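Local coordinates for protein NUDIX hydrolase (Nitrosomonas europaea, PDB 2B0V) that probably hydrolyses nucleoside di- and triphosphates and thiamine diphosphate with the help of magnesium, being a Nudix hydrolase of the NudJ subfamily, at residues K6-V11 with A39-P44; A13-D18 with G91-F96; Y21-E26 with I33-P38; T70-W75 with L85-S90. One frame throughout, in Å; residues are numbered along the deposited sequence.

Contact 1 (K6-V11 with A39-P44); sequences KPNVTV and AGHLEP
Thr10 and His41 lie side by side and point the same way, the methyl of the threonine resting on the flat imidazole. Thr10 CG2 sits 4.1 Å from the centroid of the His41 ring and only 8° off its normal, a CH-pi contact over the centre of one face. The His41 side chain sets out away from the other strand, but chi1 (-78°) puts CG beside its own backbone N, and the ring beyond it ends nearer, against Thr10. Asn8 adds its CB obliquely, 4.2 Å from His41 NE2. A second pair, Val9 and Leu42, is also aligned side by side, with Val9 CG1 4.0 Å from Leu42 CD2. Between the two pairs runs a short antiparallel pairing that also carries the start of the Nudix box, whose pattern begins at Gly40 and continues through helix 48-60. Gly40 and Val11 form its hydrogen-bonded pair: Val11 N donates to Gly40 O (2.9 Å) and Gly40 N to Val11 O (3.0 Å). Further along, Leu42 N reaches Val9 O at 2.9 Å. Gly40 has no side chain, and Val11 CG2 approaches its carbonyl oxygen to 3.5 Å. Val11 also packs on Ile48, Ala51 and Glu55 of the Nudix helix, while Arg54 NH2 and Glu59 OE1 bond to His41 O and Ala39 N.

Contact 2 (A13-D18 with G91-F96); sequences AVIEQD and GQVVSF
Val93 and Ile15 make the apolar core of this contact, their side chains crossing at about a right angle. Ile15 CG2 comes within 3.9 Å of Val93 CG1, and Ile15 CD1 closes on the same methyl at 4.0 Å. Val93 CG1 stands anti to its carbonyl carbon (chi1 -79°) and CG2 between that carbon and the backbone N, a fork whose two methyls both approach Ile15 CG2. Gln17 reaches in on an extended chain and crosses Val93, its OE1 lying 3.9 Å from Val93 CG2. An alanine in place of Val93 would probably open a gap beside Ile15, leaving Ile15 CG2 without both methyls and CD1 without Val93 CG1. No direct hydrogen bond joins the segments, and water takes over that work. One molecule accepts from Glu16 N at 2.9 Å and donates to Gly91 O at 3.0 Å, with a longer bond to Val14 O. Another accepts from Val93 N at 3.1 Å and donates to Gln17 OE1, so the amide oxygen and the backbone are coupled through it. In the next shell Trp111 touches Ile15, Gln17 and Val93 alike. Leu22, backbone-bonded to Ile15, also packs on Val93, and Val56 of helix 48-60 reaches Ile15. Just before the separation, Val14 is still bonded through the backbone to Phe89. The whole is the splayed end of the parallel pair formed by strands 8-17 and 82-96, in the mixed sheet at the heart of the Nudix fold.

Contact 3 (Y21-E26 with I33-P38); sequences YLLVEE and IKLNQP
Glu26 and Asn36 meet because of their first torsions: Glu26 CG occupies the crowded position between its backbone N and carbonyl carbon (chi1 64°), whereas Asn36 CG is anti to its own N (chi1 -162°). Glu26 then runs extended, and its carboxylate reaches the amide, the two side chains crossing obliquely. Asn36 ND2 donates to Glu26 OE2 over 3.1 Å, on the syn side although 28° out of the carboxylate plane, the two flat groups being turned almost perpendicular. The same OE2 makes a salt bridge with Arg125, and Asn36 OD1 accepts from Arg86 NH2, so each group has a second partner. An alanine in place of Glu26 would probably leave Asn36 ND2 without this acceptor and Arg125 without its countercharge, with the amide then held, of the partners described, by Arg86 alone.

On the face carrying Glu25 and Leu35 the contact is mostly apolar. Leu23 crosses Leu35 at about a right angle, CD1 to CD2 at 3.7 Å, and Glu25 CG lies 3.9 Å from Leu35 CD1. Glu25 CB also meets Ile33 CG2 at 3.7 Å, while its carboxylate pairs with Arg108; Phe112 of strand 106-113 packs on Leu23, Glu25 and Leu35. Four backbone hydrogen bonds join the strands, two in each of the pairs Val24-Asn36 and Glu26-Lys34; Val24 N to Asn36 O, at 2.8 Å, is nearly linear. Past them Pro38 CD rests 3.4 Å from Leu22 O. The arrangement is an antiparallel beta hairpin in the sheet of the Nudix fold, its second strand leading toward the Nudix box.

Contact 4 (T70-W75 with L85-S90); sequences TGIYHW and LRFTFS
Thr70 and Gly71 both face Thr88, forming a classic beta bulge in the antiparallel hairpin of strands 62-77 and 82-96. Thr70 N donates to Thr88 O at 2.8 Å, and Thr88 N returns to Gly71 O at 2.9 Å. Gly71 suits the spot, since a CB there would run into the hydroxyl of Tyr73. Beyond the bulge regular pairing resumes, Tyr73 and Arg86 exchanging two backbone bonds. On one face Ile72 lies beside Phe87: its CG2 stands 4.2 Å from the ring centroid, 6° off the normal, in a CH-pi contact, while CD1 touches Phe87 CE1 at 3.6 Å. On the other face the aromatic rings offer their edges. Tyr73 CE2 is 3.4 Å from Thr88 OG1, a buried hydroxyl oxygen with no hydrogen-bonding partner in the model, and Trp75 CZ3 is 3.6 Å from Arg86 CB. At the bulge end Thr70 CG2 packs on Ser90 CB. Helix 128-137 covers the tyrosine side, with Cys132 against Tyr73 and Asp135 accepting a hydrogen bond from its OH, whereas Phe87 meets Ile48 of helix 48-60 and Val9 of strand 8-17.

From the N terminus, strand 8-17 enters contact 1 first and contact 2 next, so the two share it at separate ends and their loops cross: 6-11 waits for 39-44, and 13-18 for 91-96. Contact 3, the hairpin 21-26 with 33-38, closes within both of those loops. Contact 1 then shuts, and contact 4 opens later, in series after contacts 1 and 3 but still enclosed by contact 2, the last to close. Backbone bonds from Thr10 to Leu85 and Phe87 tie contact 1 to contact 4; one from Ala13 to Pro38 ties contact 2 to contact 3, and Arg86, bonded to Gln37, ties contact 4 to contact 3. The four thus join strands of one sheet.

Contact 1 (K6-V11 with A39-P44)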
loop_
_atom_site.group_PDB
_atom_site.type_symbol
_atom_site.label_atom_id
_atom_site.label_comp_id
_atom_site.label_asym_id
_atom_site.label_seq_id
_atom_site.Cartn_x
_atom_site.Cartn_y
_atom_site.Cartn_z
ATOM N N LYS A 6 6.486 -19.248 3.378
ATOM C CA LYS A 6 7.767 -18.871 2.695
ATOM C C LYS A 6 7.670 -17.645 1.723
ATOM O O LYS A 6 8.645 -16.902 1.587
ATOM C CB LYS A 6 8.446 -20.093 2.047
ATOM C CG LYS A 6 7.917 -21.488 2.467
ATOM C CD LYS A 6 8.273 -21.850 3.896
ATOM C CE LYS A 6 9.538 -22.711 3.964
ATOM N NZ LYS A 6 10.151 -22.661 5.328
ATOM N N PRO A 7 6.510 -17.423 1.032
ATOM C CA PRO A 7 6.385 -16.090 0.437
ATOM C C PRO A 7 6.277 -15.069 1.571
ATOM O O PRO A 7 5.805 -15.423 2.646
ATOM C CB PRO A 7 5.040 -16.162 -0.305
ATOM C CG PRO A 7 4.277 -17.263 0.403
ATOM C CD PRO A 7 5.349 -18.273 0.699
ATOM N N ASN A 8 6.710 -13.835 1.344
ATOM C CA ASN A 8 6.518 -12.768 2.338
ATOM C C ASN A 8 5.162 -12.112 2.164
ATOM O O ASN A 8 4.846 -11.632 1.081
ATOM C CB ASN A 8 7.613 -11.741 2.236
ATOM C CG ASN A 8 8.959 -12.318 2.615
ATOM O OD1 ASN A 8 9.329 -12.306 3.785
ATOM N ND2 ASN A 8 9.647 -12.910 1.649
ATOM N N VAL A 9 4.388 -12.030 3.234
ATOM C CA VAL A 9 3.049 -11.433 3.137
ATOM C C VAL A 9 3.148 -9.942 3.388
ATOM O O VAL A 9 3.745 -9.487 4.390
ATOM C CB VAL A 9 2.080 -12.101 4.121
ATOM C CG1 VAL A 9 0.714 -11.381 4.091
ATOM C CG2 VAL A 9 1.939 -13.600 3.750
ATOM N N THR A 10 2.607 -9.185 2.450
ATOM C CA THR A 10 2.700 -7.730 2.532
ATOM C C THR A 10 1.285 -7.191 2.349
ATOM O O THR A 10 0.359 -7.901 1.889
ATOM C CB THR A 10 3.592 -7.101 1.424
ATOM O OG1 THR A 10 3.067 -7.470 0.143
ATOM C CG2 THR A 10 5.052 -7.625 1.554
ATOM N N VAL A 11 1.144 -5.905 2.624
ATOM C CA VAL A 11 -0.152 -5.228 2.458
ATOM C C VAL A 11 0.084 -3.883 1.764
ATOM O O VAL A 11 1.185 -3.329 1.836
ATOM C CB VAL A 11 -0.833 -4.968 3.811
ATOM C CG1 VAL A 11 -1.208 -6.283 4.464
ATOM C CG2 VAL A 11 0.098 -4.110 4.717
ATOM N N ALA A 39 2.534 0.829 2.174
ATOM C CA ALA A 39 2.619 -0.647 2.049
ATOM C C ALA A 39 3.683 -1.130 2.977
ATOM O O ALA A 39 4.499 -0.350 3.410
ATOM C CB ALA A 39 3.019 -1.075 0.613
ATOM N N GLY A 40 3.668 -2.408 3.291
ATOM C CA GLY A 40 4.745 -2.999 4.091
ATOM C C GLY A 40 4.466 -4.435 4.460
ATOM O O GLY A 40 3.452 -5.004 4.056
ATOM N N HIS A 41 5.368 -5.010 5.247
ATOM C CA HIS A 41 5.264 -6.410 5.595
ATOM C C HIS A 41 4.292 -6.651 6.741
ATOM O O HIS A 41 4.273 -5.887 7.709
ATOM C CB HIS A 41 6.628 -6.902 6.038
ATOM C CG HIS A 41 7.561 -7.168 4.905
ATOM N ND1 HIS A 41 7.962 -6.186 4.024
ATOM C CD2 HIS A 41 8.181 -8.304 4.513
ATOM C CE1 HIS A 41 8.792 -6.705 3.139
ATOM N NE2 HIS A 41 8.940 -7.988 3.412
ATOM N N LEU A 42 3.515 -7.726 6.659
ATOM C CA LEU A 42 2.759 -8.217 7.805
ATOM C C LEU A 42 3.723 -8.513 8.956
ATOM O O LEU A 42 4.769 -9.142 8.739
ATOM C CB LEU A 42 2.043 -9.520 7.412
ATOM C CG LEU A 42 1.172 -10.119 8.527
ATOM C CD1 LEU A 42 -0.042 -9.203 8.698
ATOM C CD2 LEU A 42 0.719 -11.484 8.068
ATOM N N GLU A 43 3.351 -8.111 10.169
ATOM C CA GLU A 43 4.133 -8.377 11.408
ATOM C C GLU A 43 3.376 -9.398 12.267
ATOM O O GLU A 43 2.165 -9.545 12.117
ATOM C CB GLU A 43 4.337 -7.073 12.186
ATOM C CG GLU A 43 5.136 -6.066 11.399
ATOM C CD GLU A 43 5.318 -4.768 12.150
ATOM O OE1 GLU A 43 4.728 -4.624 13.251
ATOM O OE2 GLU A 43 6.061 -3.894 11.649
ATOM N N PRO A 44 4.082 -10.157 13.138
ATOM C CA PRO A 44 3.294 -11.087 13.972
ATOM C C PRO A 44 2.262 -10.363 14.844
ATOM O O PRO A 44 2.436 -9.193 15.163
ATOM C CB PRO A 44 4.344 -11.747 14.873
ATOM C CG PRO A 44 5.653 -11.529 14.202
ATOM C CD PRO A 44 5.536 -10.275 13.383
#

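Contact 2 (A13-D18 with G91-F96)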
loop_
_atom_site.group_PDB
_atom_site.type_symbol
_atom_site.label_atom_id
_atom_site.label_comp_id
_atom_site.label_asym_id
_atom_site.label_seq_id
_atom_site.Cartn_x
_atom_site.Cartn_y
_atom_site.Cartn_z
ATOM N N ALA A 13 -2.276 -0.138 0.345
ATOM C CA ALA A 13 -3.538 0.588 0.333
ATOM C C ALA A 13 -3.659 1.452 -0.885
ATOM O O ALA A 13 -2.745 2.260 -1.165
ATOM C CB ALA A 13 -3.629 1.490 1.603
ATOM N N VAL A 14 -4.793 1.303 -1.586
ATOM C CA VAL A 14 -5.197 2.187 -2.655
ATOM C C VAL A 14 -6.158 3.193 -2.056
ATOM O O VAL A 14 -7.275 2.833 -1.653
ATOM C CB VAL A 14 -5.837 1.426 -3.857
ATOM C CG1 VAL A 14 -6.350 2.417 -4.915
ATOM C CG2 VAL A 14 -4.808 0.465 -4.491
ATOM N N ILE A 15 -5.695 4.442 -1.953
ATOM C CA ILE A 15 -6.484 5.509 -1.321
ATOM C C ILE A 15 -6.721 6.583 -2.377
ATOM O O ILE A 15 -5.800 7.302 -2.734
ATOM C CB ILE A 15 -5.720 6.112 -0.117
ATOM C CG1 ILE A 15 -5.488 5.031 0.958
ATOM C CG2 ILE A 15 -6.540 7.287 0.495
ATOM C CD1 ILE A 15 -4.265 5.318 1.849
ATOM N N GLU A 16 -7.956 6.673 -2.866
ATOM C CA GLU A 16 -8.343 7.550 -4.001
ATOM C C GLU A 16 -9.374 8.533 -3.503
ATOM O O GLU A 16 -10.359 8.139 -2.882
ATOM C CB GLU A 16 -8.963 6.708 -5.134
ATOM C CG GLU A 16 -9.315 7.481 -6.421
ATOM C CD GLU A 16 -10.812 7.735 -6.534
ATOM O OE1 GLU A 16 -11.592 6.762 -6.342
ATOM O OE2 GLU A 16 -11.204 8.915 -6.789
ATOM N N GLN A 17 -9.138 9.806 -3.768
ATOM C CA GLN A 17 -10.039 10.869 -3.369
ATOM C C GLN A 17 -10.031 11.850 -4.523
ATOM O O GLN A 17 -8.973 12.378 -4.894
ATOM C CB GLN A 17 -9.540 11.497 -2.062
ATOM C CG GLN A 17 -10.494 12.454 -1.367
ATOM C CD GLN A 17 -9.959 12.923 0.001
ATOM O OE1 GLN A 17 -9.317 12.161 0.748
ATOM N NE2 GLN A 17 -10.258 14.173 0.343
ATOM N N ASP A 18 -11.204 12.031 -5.141
ATOM C CA ASP A 18 -11.357 12.908 -6.306
ATOM C C ASP A 18 -10.309 12.666 -7.426
ATOM O O ASP A 18 -9.692 13.621 -7.933
ATOM C CB ASP A 18 -11.359 14.396 -5.891
ATOM C CG ASP A 18 -12.369 14.723 -4.765
ATOM O OD1 ASP A 18 -13.471 14.112 -4.668
ATOM O OD2 ASP A 18 -12.058 15.638 -3.970
ATOM N N GLY A 91 -9.764 2.083 0.696
ATOM C CA GLY A 91 -10.533 2.654 1.780
ATOM C C GLY A 91 -10.359 4.151 1.836
ATOM O O GLY A 91 -9.762 4.762 0.928
ATOM N N GLN A 92 -10.899 4.731 2.897
ATOM C CA GLN A 92 -10.783 6.163 3.126
ATOM C C GLN A 92 -9.699 6.516 4.113
ATOM O O GLN A 92 -9.385 5.731 5.029
ATOM C CB GLN A 92 -12.066 6.684 3.713
ATOM C CG GLN A 92 -13.310 6.473 2.878
ATOM C CD GLN A 92 -14.541 7.025 3.581
ATOM O OE1 GLN A 92 -14.566 8.194 3.977
ATOM N NE2 GLN A 92 -15.562 6.178 3.764
ATOM N N VAL A 93 -9.191 7.733 3.982
ATOM C CA VAL A 93 -8.432 8.309 5.054
ATOM C C VAL A 93 -9.387 9.177 5.870
ATOM O O VAL A 93 -10.205 9.891 5.297
ATOM C CB VAL A 93 -7.140 9.026 4.570
ATOM C CG1 VAL A 93 -6.045 7.965 4.284
ATOM C CG2 VAL A 93 -7.406 9.958 3.400
ATOM N N VAL A 94 -9.297 9.077 7.194
ATOM C CA VAL A 94 -10.277 9.703 8.081
ATOM C C VAL A 94 -9.662 10.641 9.121
ATOM O O VAL A 94 -10.385 11.227 9.907
ATOM C CB VAL A 94 -11.116 8.650 8.811
ATOM C CG1 VAL A 94 -11.895 7.800 7.824
ATOM C CG2 VAL A 94 -10.232 7.775 9.714
ATOM N N SER A 95 -8.332 10.737 9.165
ATOM C CA SER A 95 -7.652 11.811 9.931
ATOM C C SER A 95 -6.249 12.026 9.400
ATOM O O SER A 95 -5.670 11.180 8.737
ATOM C CB SER A 95 -7.538 11.437 11.420
ATOM O OG SER A 95 -6.479 10.515 11.601
ATOM N N PHE A 96 -5.714 13.204 9.688
ATOM C CA PHE A 96 -4.335 13.503 9.330
ATOM C C PHE A 96 -3.761 14.383 10.408
ATOM O O PHE A 96 -4.410 15.321 10.849
ATOM C CB PHE A 96 -4.283 14.251 8.006
ATOM C CG PHE A 96 -2.898 14.748 7.653
ATOM C CD1 PHE A 96 -1.837 13.864 7.586
ATOM C CD2 PHE A 96 -2.670 16.090 7.407
ATOM C CE1 PHE A 96 -0.546 14.266 7.250
ATOM C CE2 PHE A 96 -1.361 16.533 7.088
ATOM C CZ PHE A 96 -0.296 15.605 7.019
HETATM O O HOH W 1 -9.973 4.672 -2.102
HETATM O O HOH W 2 -10.462 9.193 1.560
#

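Contact 3 (Y21-E26 with I33-P38)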
loop_
_atom_site.group_PDB
_atom_site.type_symbol
_atom_site.label_atom_id
_atom_site.label_comp_id
_atom_site.label_asym_id
_atom_site.label_seq_id
_atom_site.Cartn_x
_atom_site.Cartn_y
_atom_site.Cartn_z
ATOM N N TYR A 21 -4.497 9.810 -5.923
ATOM C CA TYR A 21 -4.141 8.694 -5.039
ATOM C C TYR A 21 -3.068 9.115 -4.051
ATOM O O TYR A 21 -2.093 9.745 -4.437
ATOM C CB TYR A 21 -3.618 7.511 -5.849
ATOM C CG TYR A 21 -4.641 6.934 -6.793
ATOM C CD1 TYR A 21 -5.434 5.864 -6.396
ATOM C CD2 TYR A 21 -4.812 7.458 -8.076
ATOM C CE1 TYR A 21 -6.391 5.315 -7.262
ATOM C CE2 TYR A 21 -5.761 6.920 -8.958
ATOM C CZ TYR A 21 -6.546 5.857 -8.545
ATOM O OH TYR A 21 -7.480 5.333 -9.415
ATOM N N LEU A 22 -3.241 8.733 -2.773
ATOM C CA LEU A 22 -2.221 8.979 -1.767
ATOM C C LEU A 22 -1.106 7.931 -1.884
ATOM O O LEU A 22 -1.329 6.730 -1.601
ATOM C CB LEU A 22 -2.825 8.901 -0.341
ATOM C CG LEU A 22 -1.908 9.314 0.812
ATOM C CD1 LEU A 22 -1.360 10.747 0.677
ATOM C CD2 LEU A 22 -2.690 9.104 2.145
ATOM N N LEU A 23 0.096 8.401 -2.256
ATOM C CA LEU A 23 1.250 7.547 -2.475
ATOM C C LEU A 23 2.395 8.061 -1.675
ATOM O O LEU A 23 2.376 9.217 -1.203
ATOM C CB LEU A 23 1.648 7.535 -3.959
ATOM C CG LEU A 23 0.605 7.004 -4.963
ATOM C CD1 LEU A 23 1.095 7.162 -6.446
ATOM C CD2 LEU A 23 0.158 5.532 -4.650
ATOM N N VAL A 24 3.430 7.251 -1.572
ATOM C CA VAL A 24 4.630 7.709 -0.889
ATOM C C VAL A 24 5.807 7.716 -1.843
ATOM O O VAL A 24 5.900 6.849 -2.710
ATOM C CB VAL A 24 4.971 6.865 0.374
ATOM C CG1 VAL A 24 3.886 7.020 1.449
ATOM C CG2 VAL A 24 5.203 5.406 0.012
ATOM N N GLU A 25 6.686 8.716 -1.698
ATOM C CA GLU A 25 8.026 8.641 -2.270
ATOM C C GLU A 25 8.935 8.145 -1.158
ATOM O O GLU A 25 8.929 8.674 -0.046
ATOM C CB GLU A 25 8.471 10.009 -2.801
ATOM C CG GLU A 25 7.554 10.436 -3.939
ATOM C CD GLU A 25 7.887 11.795 -4.537
ATOM O OE1 GLU A 25 8.451 12.660 -3.820
ATOM O OE2 GLU A 25 7.596 11.960 -5.739
ATOM N N GLU A 26 9.676 7.083 -1.451
ATOM C CA GLU A 26 10.428 6.367 -0.422
ATOM C C GLU A 26 11.785 5.934 -0.972
ATOM O O GLU A 26 11.980 5.836 -2.187
ATOM C CB GLU A 26 9.640 5.136 0.057
ATOM C CG GLU A 26 9.440 4.084 -1.060
ATOM C CD GLU A 26 8.451 3.005 -0.649
ATOM O OE1 GLU A 26 7.700 3.229 0.346
ATOM O OE2 GLU A 26 8.431 1.957 -1.336
ATOM N N ILE A 33 15.011 7.375 -5.012
ATOM C CA ILE A 33 13.613 7.591 -4.679
ATOM C C ILE A 33 12.671 6.762 -5.568
ATOM O O ILE A 33 12.772 6.761 -6.805
ATOM C CB ILE A 33 13.227 9.092 -4.711
ATOM C CG1 ILE A 33 14.070 9.880 -3.698
ATOM C CG2 ILE A 33 11.728 9.328 -4.369
ATOM C CD1 ILE A 33 13.891 11.424 -3.761
ATOM N N LYS A 34 11.726 6.086 -4.904
ATOM C CA LYS A 34 10.747 5.263 -5.586
ATOM C C LYS A 34 9.356 5.718 -5.168
ATOM O O LYS A 34 9.177 6.246 -4.059
ATOM C CB LYS A 34 10.924 3.773 -5.232
ATOM C CG LYS A 34 12.302 3.171 -5.597
ATOM C CD LYS A 34 12.543 3.191 -7.120
ATOM C CE LYS A 34 13.938 2.685 -7.450
ATOM N NZ LYS A 34 14.166 2.622 -8.937
ATOM N N LEU A 35 8.394 5.551 -6.054
ATOM C CA LEU A 35 6.970 5.801 -5.750
ATOM C C LEU A 35 6.245 4.476 -5.437
ATOM O O LEU A 35 6.446 3.456 -6.113
ATOM C CB LEU A 35 6.329 6.433 -6.984
ATOM C CG LEU A 35 4.946 7.036 -6.803
ATOM C CD1 LEU A 35 5.038 8.265 -5.883
ATOM C CD2 LEU A 35 4.365 7.394 -8.202
ATOM N N ASN A 36 5.357 4.506 -4.447
ATOM C CA ASN A 36 4.680 3.273 -4.039
ATOM C C ASN A 36 3.373 3.609 -3.323
ATOM O O ASN A 36 3.184 4.728 -2.843
ATOM C CB ASN A 36 5.599 2.469 -3.090
ATOM C CG ASN A 36 5.209 0.981 -2.943
ATOM O OD1 ASN A 36 4.332 0.465 -3.619
ATOM N ND2 ASN A 36 5.935 0.286 -2.063
ATOM N N GLN A 37 2.444 2.663 -3.249
ATOM C CA GLN A 37 1.361 2.801 -2.263
ATOM C C GLN A 37 1.956 2.758 -0.843
ATOM O O GLN A 37 3.036 2.177 -0.660
ATOM C CB GLN A 37 0.386 1.627 -2.389
ATOM C CG GLN A 37 -0.626 1.734 -3.502
ATOM C CD GLN A 37 0.004 1.343 -4.856
ATOM O OE1 GLN A 37 0.956 0.534 -4.925
ATOM N NE2 GLN A 37 -0.571 1.868 -5.927
ATOM N N PRO A 38 1.237 3.305 0.160
ATOM C CA PRO A 38 1.555 2.994 1.550
ATOM C C PRO A 38 1.473 1.471 1.696
ATOM O O PRO A 38 0.471 0.869 1.294
ATOM C CB PRO A 38 0.378 3.636 2.316
ATOM C CG PRO A 38 0.008 4.773 1.477
ATOM C CD PRO A 38 0.046 4.159 0.054
#

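Contact 4 (T70-W75 with L85-S90)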
loop_
_atom_site.group_PDB
_atom_site.type_symbol
_atom_site.label_atom_id
_atom_site.label_comp_id
_atom_site.label_asym_id
_atom_site.label_seq_id
_atom_site.Cartn_x
_atom_site.Cartn_y
_atom_site.Cartn_z
ATOM N N THR A 70 -9.040 -5.222 -2.923
ATOM C CA THR A 70 -9.029 -4.990 -4.367
ATOM C C THR A 70 -8.276 -6.059 -5.151
ATOM O O THR A 70 -8.543 -6.225 -6.353
ATOM C CB THR A 70 -8.464 -3.609 -4.752
ATOM O OG1 THR A 70 -7.136 -3.481 -4.227
ATOM C CG2 THR A 70 -9.346 -2.499 -4.187
ATOM N N GLY A 71 -7.335 -6.752 -4.508
ATOM C CA GLY A 71 -6.636 -7.838 -5.183
ATOM C C GLY A 71 -5.547 -8.419 -4.312
ATOM O O GLY A 71 -5.134 -7.794 -3.335
ATOM N N ILE A 72 -5.147 -9.649 -4.640
ATOM C CA ILE A 72 -4.009 -10.290 -3.964
ATOM C C ILE A 72 -3.010 -10.687 -5.030
ATOM O O ILE A 72 -3.365 -11.416 -5.950
ATOM C CB ILE A 72 -4.503 -11.548 -3.217
ATOM C CG1 ILE A 72 -5.605 -11.147 -2.220
ATOM C CG2 ILE A 72 -3.309 -12.254 -2.486
ATOM C CD1 ILE A 72 -6.329 -12.372 -1.569
ATOM N N TYR A 73 -1.790 -10.188 -4.893
ATOM C CA TYR A 73 -0.785 -10.318 -5.974
ATOM C C TYR A 73 0.352 -11.172 -5.521
ATOM O O TYR A 73 0.925 -10.919 -4.465
ATOM C CB TYR A 73 -0.244 -8.906 -6.402
ATOM C CG TYR A 73 -1.381 -7.985 -6.820
ATOM C CD1 TYR A 73 -1.816 -7.948 -8.162
ATOM C CD2 TYR A 73 -2.071 -7.217 -5.877
ATOM C CE1 TYR A 73 -2.885 -7.129 -8.550
ATOM C CE2 TYR A 73 -3.164 -6.422 -6.262
ATOM C CZ TYR A 73 -3.565 -6.407 -7.604
ATOM O OH TYR A 73 -4.634 -5.639 -7.982
ATOM N N HIS A 74 0.654 -12.201 -6.305
ATOM C CA HIS A 74 1.659 -13.171 -5.922
ATOM C C HIS A 74 2.761 -13.058 -6.962
ATOM O O HIS A 74 2.569 -13.413 -8.112
ATOM C CB HIS A 74 0.976 -14.565 -5.921
ATOM C CG HIS A 74 1.898 -15.711 -5.628
ATOM N ND1 HIS A 74 1.501 -17.022 -5.764
ATOM C CD2 HIS A 74 3.197 -15.744 -5.254
ATOM C CE1 HIS A 74 2.502 -17.821 -5.448
ATOM N NE2 HIS A 74 3.558 -17.073 -5.169
ATOM N N TRP A 75 3.907 -12.524 -6.567
ATOM C CA TRP A 75 4.994 -12.389 -7.546
ATOM C C TRP A 75 6.363 -12.498 -6.935
ATOM O O TRP A 75 6.506 -12.440 -5.722
ATOM C CB TRP A 75 4.832 -11.088 -8.303
ATOM C CG TRP A 75 5.464 -9.964 -7.659
ATOM C CD1 TRP A 75 6.635 -9.339 -8.037
ATOM C CD2 TRP A 75 5.007 -9.301 -6.503
ATOM N NE1 TRP A 75 6.920 -8.327 -7.172
ATOM C CE2 TRP A 75 5.945 -8.272 -6.215
ATOM C CE3 TRP A 75 3.898 -9.472 -5.669
ATOM C CZ2 TRP A 75 5.801 -7.412 -5.137
ATOM C CZ3 TRP A 75 3.739 -8.606 -4.591
ATOM C CH2 TRP A 75 4.692 -7.592 -4.326
ATOM N N LEU A 85 3.388 -11.978 -1.368
ATOM C CA LEU A 85 1.953 -12.073 -1.503
ATOM C C LEU A 85 1.373 -10.765 -0.941
ATOM O O LEU A 85 1.337 -10.565 0.288
ATOM C CB LEU A 85 1.453 -13.299 -0.712
ATOM C CG LEU A 85 0.010 -13.687 -0.934
ATOM C CD1 LEU A 85 -0.308 -14.078 -2.394
ATOM C CD2 LEU A 85 -0.302 -14.866 0.014
ATOM N N ARG A 86 0.933 -9.881 -1.852
ATOM C CA ARG A 86 0.532 -8.541 -1.480
ATOM C C ARG A 86 -0.972 -8.447 -1.442
ATOM O O ARG A 86 -1.628 -8.535 -2.489
ATOM C CB ARG A 86 1.035 -7.508 -2.499
ATOM C CG ARG A 86 0.487 -6.076 -2.243
ATOM C CD ARG A 86 0.855 -5.117 -3.437
ATOM N NE ARG A 86 1.935 -4.202 -3.048
ATOM C CZ ARG A 86 2.065 -2.927 -3.409
ATOM N NH1 ARG A 86 1.197 -2.323 -4.196
ATOM N NH2 ARG A 86 3.084 -2.228 -2.922
ATOM N N PHE A 87 -1.527 -8.276 -0.238
ATOM C CA PHE A 87 -2.985 -8.044 -0.101
ATOM C C PHE A 87 -3.232 -6.570 -0.209
ATOM O O PHE A 87 -2.713 -5.833 0.614
ATOM C CB PHE A 87 -3.438 -8.475 1.280
ATOM C CG PHE A 87 -3.464 -9.984 1.460
ATOM C CD1 PHE A 87 -4.688 -10.680 1.442
ATOM C CD2 PHE A 87 -2.255 -10.696 1.641
ATOM C CE1 PHE A 87 -4.710 -12.092 1.595
ATOM C CE2 PHE A 87 -2.258 -12.115 1.797
ATOM C CZ PHE A 87 -3.483 -12.808 1.770
ATOM N N THR A 88 -4.067 -6.166 -1.182
ATOM C CA THR A 88 -4.245 -4.723 -1.462
ATOM C C THR A 88 -5.681 -4.387 -1.110
ATOM O O THR A 88 -6.606 -5.110 -1.493
ATOM C CB THR A 88 -3.992 -4.454 -2.944
ATOM O OG1 THR A 88 -2.691 -4.956 -3.282
ATOM C CG2 THR A 88 -4.037 -2.981 -3.192
ATOM N N PHE A 89 -5.846 -3.286 -0.379
ATOM C CA PHE A 89 -7.177 -2.840 0.056
ATOM C C PHE A 89 -7.436 -1.435 -0.417
ATOM O O PHE A 89 -6.485 -0.637 -0.531
ATOM C CB PHE A 89 -7.250 -2.840 1.591
ATOM C CG PHE A 89 -7.036 -4.195 2.164
ATOM C CD1 PHE A 89 -8.121 -5.024 2.402
ATOM C CD2 PHE A 89 -5.734 -4.636 2.471
ATOM C CE1 PHE A 89 -7.913 -6.306 2.933
ATOM C CE2 PHE A 89 -5.522 -5.879 2.997
ATOM C CZ PHE A 89 -6.604 -6.719 3.228
ATOM N N SER A 90 -8.711 -1.084 -0.610
ATOM C CA SER A 90 -9.079 0.321 -0.812
ATOM C C SER A 90 -9.876 0.795 0.408
ATOM O O SER A 90 -10.579 0.002 1.078
ATOM C CB SER A 90 -9.908 0.473 -2.103
ATOM O OG SER A 90 -10.322 1.808 -2.272
#